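Local atomic coordinates of malate dehydrogenase (Porphyromonas gingivalis, PDB entry 3FI9), a protein that probably catalyses the NAD-dependent interconversion of malate and oxaloacetate. Residues M19-L33 against S236-R249. Sequence-based numbering, arbitrary orientation.
Sequences MIGSNMAQTAAMMRL and SFQSPSYVSIEMIR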
loop_
_atom_site.group_PDB
_atom_site.type_symbol
_atom_site.label_atom_id
_atom_site.label_comp_id
_atom_site.label_asym_id
_atom_site.label_seq_id
_atom_site.Cartn_x
_atom_site.Cartn_y
_atom_site.Cartn_z
ATOM N N MET A 19 -0.103 -4.432 10.260
ATOM C CA MET A 19 0.006 -3.254 9.425
ATOM C C MET A 19 1.091 -3.423 8.367
ATOM O O MET A 19 0.879 -3.123 7.181
ATOM C CB MET A 19 0.226 -2.010 10.302
ATOM C CG MET A 19 -1.038 -1.652 11.179
ATOM S SD MET A 19 -2.501 -1.201 10.188
ATOM C CE MET A 19 -1.839 0.120 9.226
ATOM N N ILE A 20 2.245 -3.937 8.769
ATOM C CA ILE A 20 3.245 -4.310 7.769
ATOM C C ILE A 20 2.827 -5.449 6.781
ATOM O O ILE A 20 2.913 -5.301 5.536
ATOM C CB ILE A 20 4.564 -4.704 8.437
ATOM C CG1 ILE A 20 5.159 -3.520 9.204
ATOM C CG2 ILE A 20 5.525 -5.190 7.378
ATOM C CD1 ILE A 20 6.363 -3.924 10.048
ATOM N N GLY A 21 2.414 -6.590 7.328
ATOM C CA GLY A 21 2.048 -7.744 6.456
ATOM C C GLY A 21 0.889 -7.430 5.515
ATOM O O GLY A 21 0.850 -7.895 4.367
ATOM N N SER A 22 -0.087 -6.677 5.994
ATOM C CA SER A 22 -1.241 -6.350 5.128
ATOM C C SER A 22 -0.781 -5.459 3.933
ATOM O O SER A 22 -1.238 -5.599 2.761
ATOM C CB SER A 22 -2.387 -5.734 5.946
ATOM O OG SER A 22 -2.104 -4.416 6.445
ATOM N N ASN A 23 0.109 -4.522 4.233
ATOM C CA ASN A 23 0.667 -3.654 3.196
ATOM C C ASN A 23 1.495 -4.494 2.252
ATOM O O ASN A 23 1.473 -4.272 1.064
ATOM C CB ASN A 23 1.459 -2.489 3.808
ATOM C CG ASN A 23 1.910 -1.453 2.748
ATOM O OD1 ASN A 23 2.854 -1.684 2.018
ATOM N ND2 ASN A 23 1.259 -0.296 2.723
ATOM N N MET A 24 2.182 -5.516 2.767
ATOM C CA MET A 24 2.959 -6.395 1.899
ATOM C C MET A 24 2.052 -7.135 0.930
ATOM O O MET A 24 2.397 -7.320 -0.236
ATOM C CB MET A 24 3.767 -7.425 2.706
ATOM C CG MET A 24 4.947 -6.858 3.570
ATOM S SD MET A 24 5.677 -8.326 4.538
ATOM C CE MET A 24 7.252 -7.622 4.977
ATOM N N ALA A 25 0.899 -7.537 1.420
ATOM C CA ALA A 25 -0.011 -8.284 0.589
ATOM C C ALA A 25 -0.471 -7.429 -0.569
ATOM O O ALA A 25 -0.541 -7.897 -1.693
ATOM C CB ALA A 25 -1.262 -8.746 1.419
ATOM N N GLN A 26 -0.828 -6.190 -0.280
ATOM C CA GLN A 26 -1.288 -5.261 -1.315
ATOM C C GLN A 26 -0.118 -4.986 -2.275
ATOM O O GLN A 26 -0.296 -4.922 -3.463
ATOM C CB GLN A 26 -1.801 -3.958 -0.660
ATOM C CG GLN A 26 -2.190 -2.871 -1.762
ATOM C CD GLN A 26 -2.612 -1.556 -1.139
ATOM O OE1 GLN A 26 -2.878 -1.468 0.065
ATOM N NE2 GLN A 26 -2.626 -0.501 -1.953
ATOM N N THR A 27 1.096 -4.846 -1.746
ATOM C CA THR A 27 2.232 -4.555 -2.606
ATOM C C THR A 27 2.573 -5.717 -3.527
ATOM O O THR A 27 2.881 -5.526 -4.734
ATOM C CB THR A 27 3.452 -4.129 -1.751
ATOM O OG1 THR A 27 3.088 -2.959 -1.002
ATOM C CG2 THR A 27 4.706 -3.812 -2.635
ATOM N N ALA A 28 2.557 -6.918 -2.975
ATOM C CA ALA A 28 2.867 -8.102 -3.787
ATOM C C ALA A 28 1.837 -8.278 -4.903
ATOM O O ALA A 28 2.183 -8.602 -6.051
ATOM C CB ALA A 28 2.855 -9.345 -2.898
ATOM N N ALA A 29 0.577 -8.058 -4.566
ATOM C CA ALA A 29 -0.483 -8.136 -5.576
ATOM C C ALA A 29 -0.331 -7.056 -6.640
ATOM O O ALA A 29 -0.451 -7.337 -7.828
ATOM C CB ALA A 29 -1.875 -8.063 -4.889
ATOM N N MET A 30 -0.068 -5.803 -6.245
ATOM C CA MET A 30 0.126 -4.773 -7.264
ATOM C C MET A 30 1.270 -5.092 -8.200
ATOM O O MET A 30 1.219 -4.794 -9.408
ATOM C CB MET A 30 0.416 -3.392 -6.615
ATOM C CG MET A 30 -0.791 -2.762 -5.924
ATOM S SD MET A 30 -0.495 -1.210 -4.979
ATOM C CE MET A 30 -0.016 -0.174 -6.442
ATOM N N MET A 31 2.354 -5.635 -7.631
ATOM C CA MET A 31 3.556 -5.922 -8.417
ATOM C C MET A 31 3.362 -7.159 -9.331
ATOM O O MET A 31 4.244 -7.500 -10.085
ATOM C CB MET A 31 4.770 -6.155 -7.503
ATOM C CG MET A 31 5.389 -4.860 -6.912
ATOM S SD MET A 31 6.900 -5.273 -5.903
ATOM C CE MET A 31 7.278 -3.608 -5.321
ATOM N N ARG A 32 2.230 -7.840 -9.177
ATOM C CA ARG A 32 1.928 -9.057 -9.921
ATOM C C ARG A 32 3.083 -10.039 -9.868
ATOM O O ARG A 32 3.557 -10.518 -10.903
ATOM C CB ARG A 32 1.498 -8.720 -11.378
ATOM C CG ARG A 32 0.166 -7.934 -11.363
ATOM C CD ARG A 32 -0.228 -7.406 -12.783
ATOM N NE ARG A 32 -0.673 -8.493 -13.666
ATOM C CZ ARG A 32 -1.851 -9.094 -13.574
ATOM N NH1 ARG A 32 -2.694 -8.740 -12.620
ATOM N NH2 ARG A 32 -2.199 -10.039 -14.441
ATOM N N LEU A 33 3.522 -10.351 -8.643
ATOM C CA LEU A 33 4.643 -11.277 -8.475
ATOM C C LEU A 33 4.165 -12.688 -8.801
ATOM O O LEU A 33 4.813 -13.395 -9.589
ATOM C CB LEU A 33 5.203 -11.218 -7.057
ATOM C CG LEU A 33 5.632 -9.800 -6.634
ATOM C CD1 LEU A 33 6.196 -9.796 -5.164
ATOM C CD2 LEU A 33 6.656 -9.256 -7.638
ATOM N N SER A 236 6.800 2.399 11.792
ATOM C CA SER A 236 6.739 2.395 10.332
ATOM C C SER A 236 6.142 1.080 9.808
ATOM O O SER A 236 6.398 0.010 10.350
ATOM C CB SER A 236 8.151 2.567 9.765
ATOM O OG SER A 236 8.915 1.449 10.158
ATOM N N PHE A 237 5.333 1.147 8.764
ATOM C CA PHE A 237 4.795 -0.094 8.194
ATOM C C PHE A 237 4.784 -0.066 6.680
ATOM O O PHE A 237 4.917 -1.122 6.006
ATOM C CB PHE A 237 3.419 -0.415 8.777
ATOM C CG PHE A 237 2.391 0.657 8.535
ATOM C CD1 PHE A 237 1.484 0.530 7.494
ATOM C CD2 PHE A 237 2.319 1.754 9.363
ATOM C CE1 PHE A 237 0.508 1.522 7.269
ATOM C CE2 PHE A 237 1.363 2.742 9.146
ATOM C CZ PHE A 237 0.457 2.623 8.099
ATOM N N GLN A 238 4.691 1.124 6.113
ATOM C CA GLN A 238 4.664 1.172 4.666
ATOM C C GLN A 238 6.073 1.013 4.079
ATOM O O GLN A 238 6.265 0.246 3.087
ATOM C CB GLN A 238 4.014 2.446 4.169
ATOM C CG GLN A 238 2.557 2.601 4.591
ATOM C CD GLN A 238 1.966 3.930 4.060
ATOM O OE1 GLN A 238 1.678 4.867 4.854
ATOM N NE2 GLN A 238 1.836 4.041 2.717
ATOM N N SER A 239 7.077 1.687 4.656
ATOM C CA SER A 239 8.412 1.524 4.052
ATOM C C SER A 239 9.045 0.124 4.231
ATOM O O SER A 239 9.571 -0.422 3.272
ATOM C CB SER A 239 9.389 2.681 4.378
ATOM O OG SER A 239 9.494 2.899 5.810
ATOM N N PRO A 240 8.978 -0.465 5.452
ATOM C CA PRO A 240 9.531 -1.792 5.582
ATOM C C PRO A 240 8.804 -2.763 4.676
ATOM O O PRO A 240 9.410 -3.685 4.187
ATOM C CB PRO A 240 9.273 -2.182 7.047
ATOM C CG PRO A 240 8.289 -1.199 7.568
ATOM C CD PRO A 240 8.370 0.029 6.716
ATOM N N SER A 241 7.513 -2.553 4.486
ATOM C CA SER A 241 6.714 -3.430 3.638
ATOM C C SER A 241 7.164 -3.320 2.200
ATOM O O SER A 241 7.558 -4.310 1.555
ATOM C CB SER A 241 5.236 -3.043 3.721
ATOM O OG SER A 241 4.565 -3.631 2.607
ATOM N N TYR A 242 7.108 -2.102 1.666
ATOM C CA TYR A 242 7.430 -1.913 0.264
ATOM C C TYR A 242 8.861 -2.422 -0.058
ATOM O O TYR A 242 9.078 -3.134 -1.033
ATOM C CB TYR A 242 7.307 -0.430 -0.121
ATOM C CG TYR A 242 7.702 -0.199 -1.535
ATOM C CD1 TYR A 242 6.843 -0.530 -2.586
ATOM C CD2 TYR A 242 8.915 0.391 -1.832
ATOM C CE1 TYR A 242 7.229 -0.301 -3.932
ATOM C CE2 TYR A 242 9.294 0.588 -3.132
ATOM C CZ TYR A 242 8.464 0.232 -4.165
ATOM O OH TYR A 242 8.897 0.508 -5.445
ATOM N N VAL A 243 9.824 -2.093 0.795
ATOM C CA VAL A 243 11.234 -2.423 0.480
ATOM C C VAL A 243 11.463 -3.962 0.496
ATOM O O VAL A 243 12.055 -4.551 -0.443
ATOM C CB VAL A 243 12.217 -1.623 1.381
ATOM C CG1 VAL A 243 13.671 -2.110 1.169
ATOM C CG2 VAL A 243 12.066 -0.083 1.068
ATOM N N SER A 244 10.895 -4.605 1.520
ATOM C CA SER A 244 10.913 -6.068 1.621
ATOM C C SER A 244 10.293 -6.727 0.380
ATOM O O SER A 244 10.787 -7.741 -0.128
ATOM C CB SER A 244 10.143 -6.496 2.878
ATOM O OG SER A 244 10.822 -6.022 4.074
ATOM N N ILE A 245 9.179 -6.193 -0.061
ATOM C CA ILE A 245 8.562 -6.823 -1.240
ATOM C C ILE A 245 9.372 -6.561 -2.516
ATOM O O ILE A 245 9.405 -7.425 -3.423
ATOM C CB ILE A 245 7.076 -6.490 -1.416
ATOM C CG1 ILE A 245 6.331 -6.778 -0.078
ATOM C CG2 ILE A 245 6.485 -7.319 -2.623
ATOM C CD1 ILE A 245 6.440 -8.243 0.507
ATOM N N GLU A 246 10.028 -5.402 -2.608
ATOM C CA GLU A 246 10.955 -5.220 -3.730
ATOM C C GLU A 246 12.023 -6.268 -3.642
ATOM O O GLU A 246 12.476 -6.762 -4.691
ATOM C CB GLU A 246 11.702 -3.878 -3.698
ATOM C CG GLU A 246 10.935 -2.660 -4.015
ATOM C CD GLU A 246 11.835 -1.406 -3.978
ATOM O OE1 GLU A 246 12.004 -0.791 -5.026
ATOM O OE2 GLU A 246 12.373 -1.040 -2.920
ATOM N N MET A 247 12.487 -6.586 -2.415
ATOM C CA MET A 247 13.515 -7.666 -2.286
ATOM C C MET A 247 13.016 -9.018 -2.827
ATOM O O MET A 247 13.764 -9.686 -3.592
ATOM C CB MET A 247 14.011 -7.851 -0.829
ATOM C CG MET A 247 14.541 -6.541 -0.185
ATOM S SD MET A 247 14.953 -6.774 1.556
ATOM C CE MET A 247 16.152 -8.062 1.508
ATOM N N ILE A 248 11.828 -9.463 -2.404
ATOM C CA ILE A 248 11.339 -10.779 -2.867
ATOM C C ILE A 248 11.058 -10.752 -4.402
ATOM O O ILE A 248 11.285 -11.727 -5.132
ATOM C CB ILE A 248 10.108 -11.285 -2.060
ATOM C CG1 ILE A 248 10.069 -12.820 -2.099
ATOM C CG2 ILE A 248 8.753 -10.639 -2.553
ATOM C CD1 ILE A 248 11.227 -13.487 -1.334
ATOM N N ARG A 249 10.603 -9.622 -4.909
ATOM C CA ARG A 249 10.519 -9.497 -6.368
ATOM C C ARG A 249 11.856 -9.796 -7.084
ATOM O O ARG A 249 11.877 -10.500 -8.093
ATOM C CB ARG A 249 9.991 -8.143 -6.797
ATOM C CG ARG A 249 10.067 -7.969 -8.324
ATOM C CD ARG A 249 9.288 -6.756 -8.740
ATOM N NE ARG A 249 9.944 -5.521 -8.331
ATOM C CZ ARG A 249 9.420 -4.309 -8.555
ATOM N NH1 ARG A 249 8.267 -4.192 -9.214
ATOM N NH2 ARG A 249 10.058 -3.216 -8.168
HETATM O O HOH W 1 6.514 -6.213 -10.560
#
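Met19 lays its methyl CE over one face of the Phe237 ring, 3.7 Å from the ring centroid and off centre toward CE1 and CZ. This is a CH-pi contact. The Met19 chain bends at chi2 (-64°) and chi3 (-56°), which curls CE back over the ring. SD lies farther above the same face, a Met-aromatic contact. At the other end, Met31 SD sits over one face of the Arg249 guanidinium, 3.7 Å from NH1. A water at the guanidinium edge accepts from NH1 and donates to Met31 O. Met31 CE reaches Tyr242 CE1 obliquely at 3.6 Å.

Midway, Ser241 is a knob in a hole formed by Ile20, Asn23, Met24 and Thr27. Its OG donates to Asn23 OD1 at 2.7 Å, in the carbonyl plane and on a lone pair. Asn23 ND2 hydrogen-bonds to Gln26 OE1 of the second subunit. One turn on from Ser241, Ile245 reaches both ways: CD1 meets Met24 CB at 3.6 Å, and CG2 meets Leu33 CD1 at 3.6 Å.

The helices cross at -44° with axes 8.3 Å apart. The first turn of helix 19-30, Met19 to Gly21, belongs to the predicted NAD-binding glycine-rich segment of the Rossmann domain. Helix 238-251, from the C-terminal half of the chain, packs back against it. Met24 and Ile248 pack on strand 77-82, Ile248 and Met247 on strand 121-124, and Pro240 and Ser244 on strand 147-150.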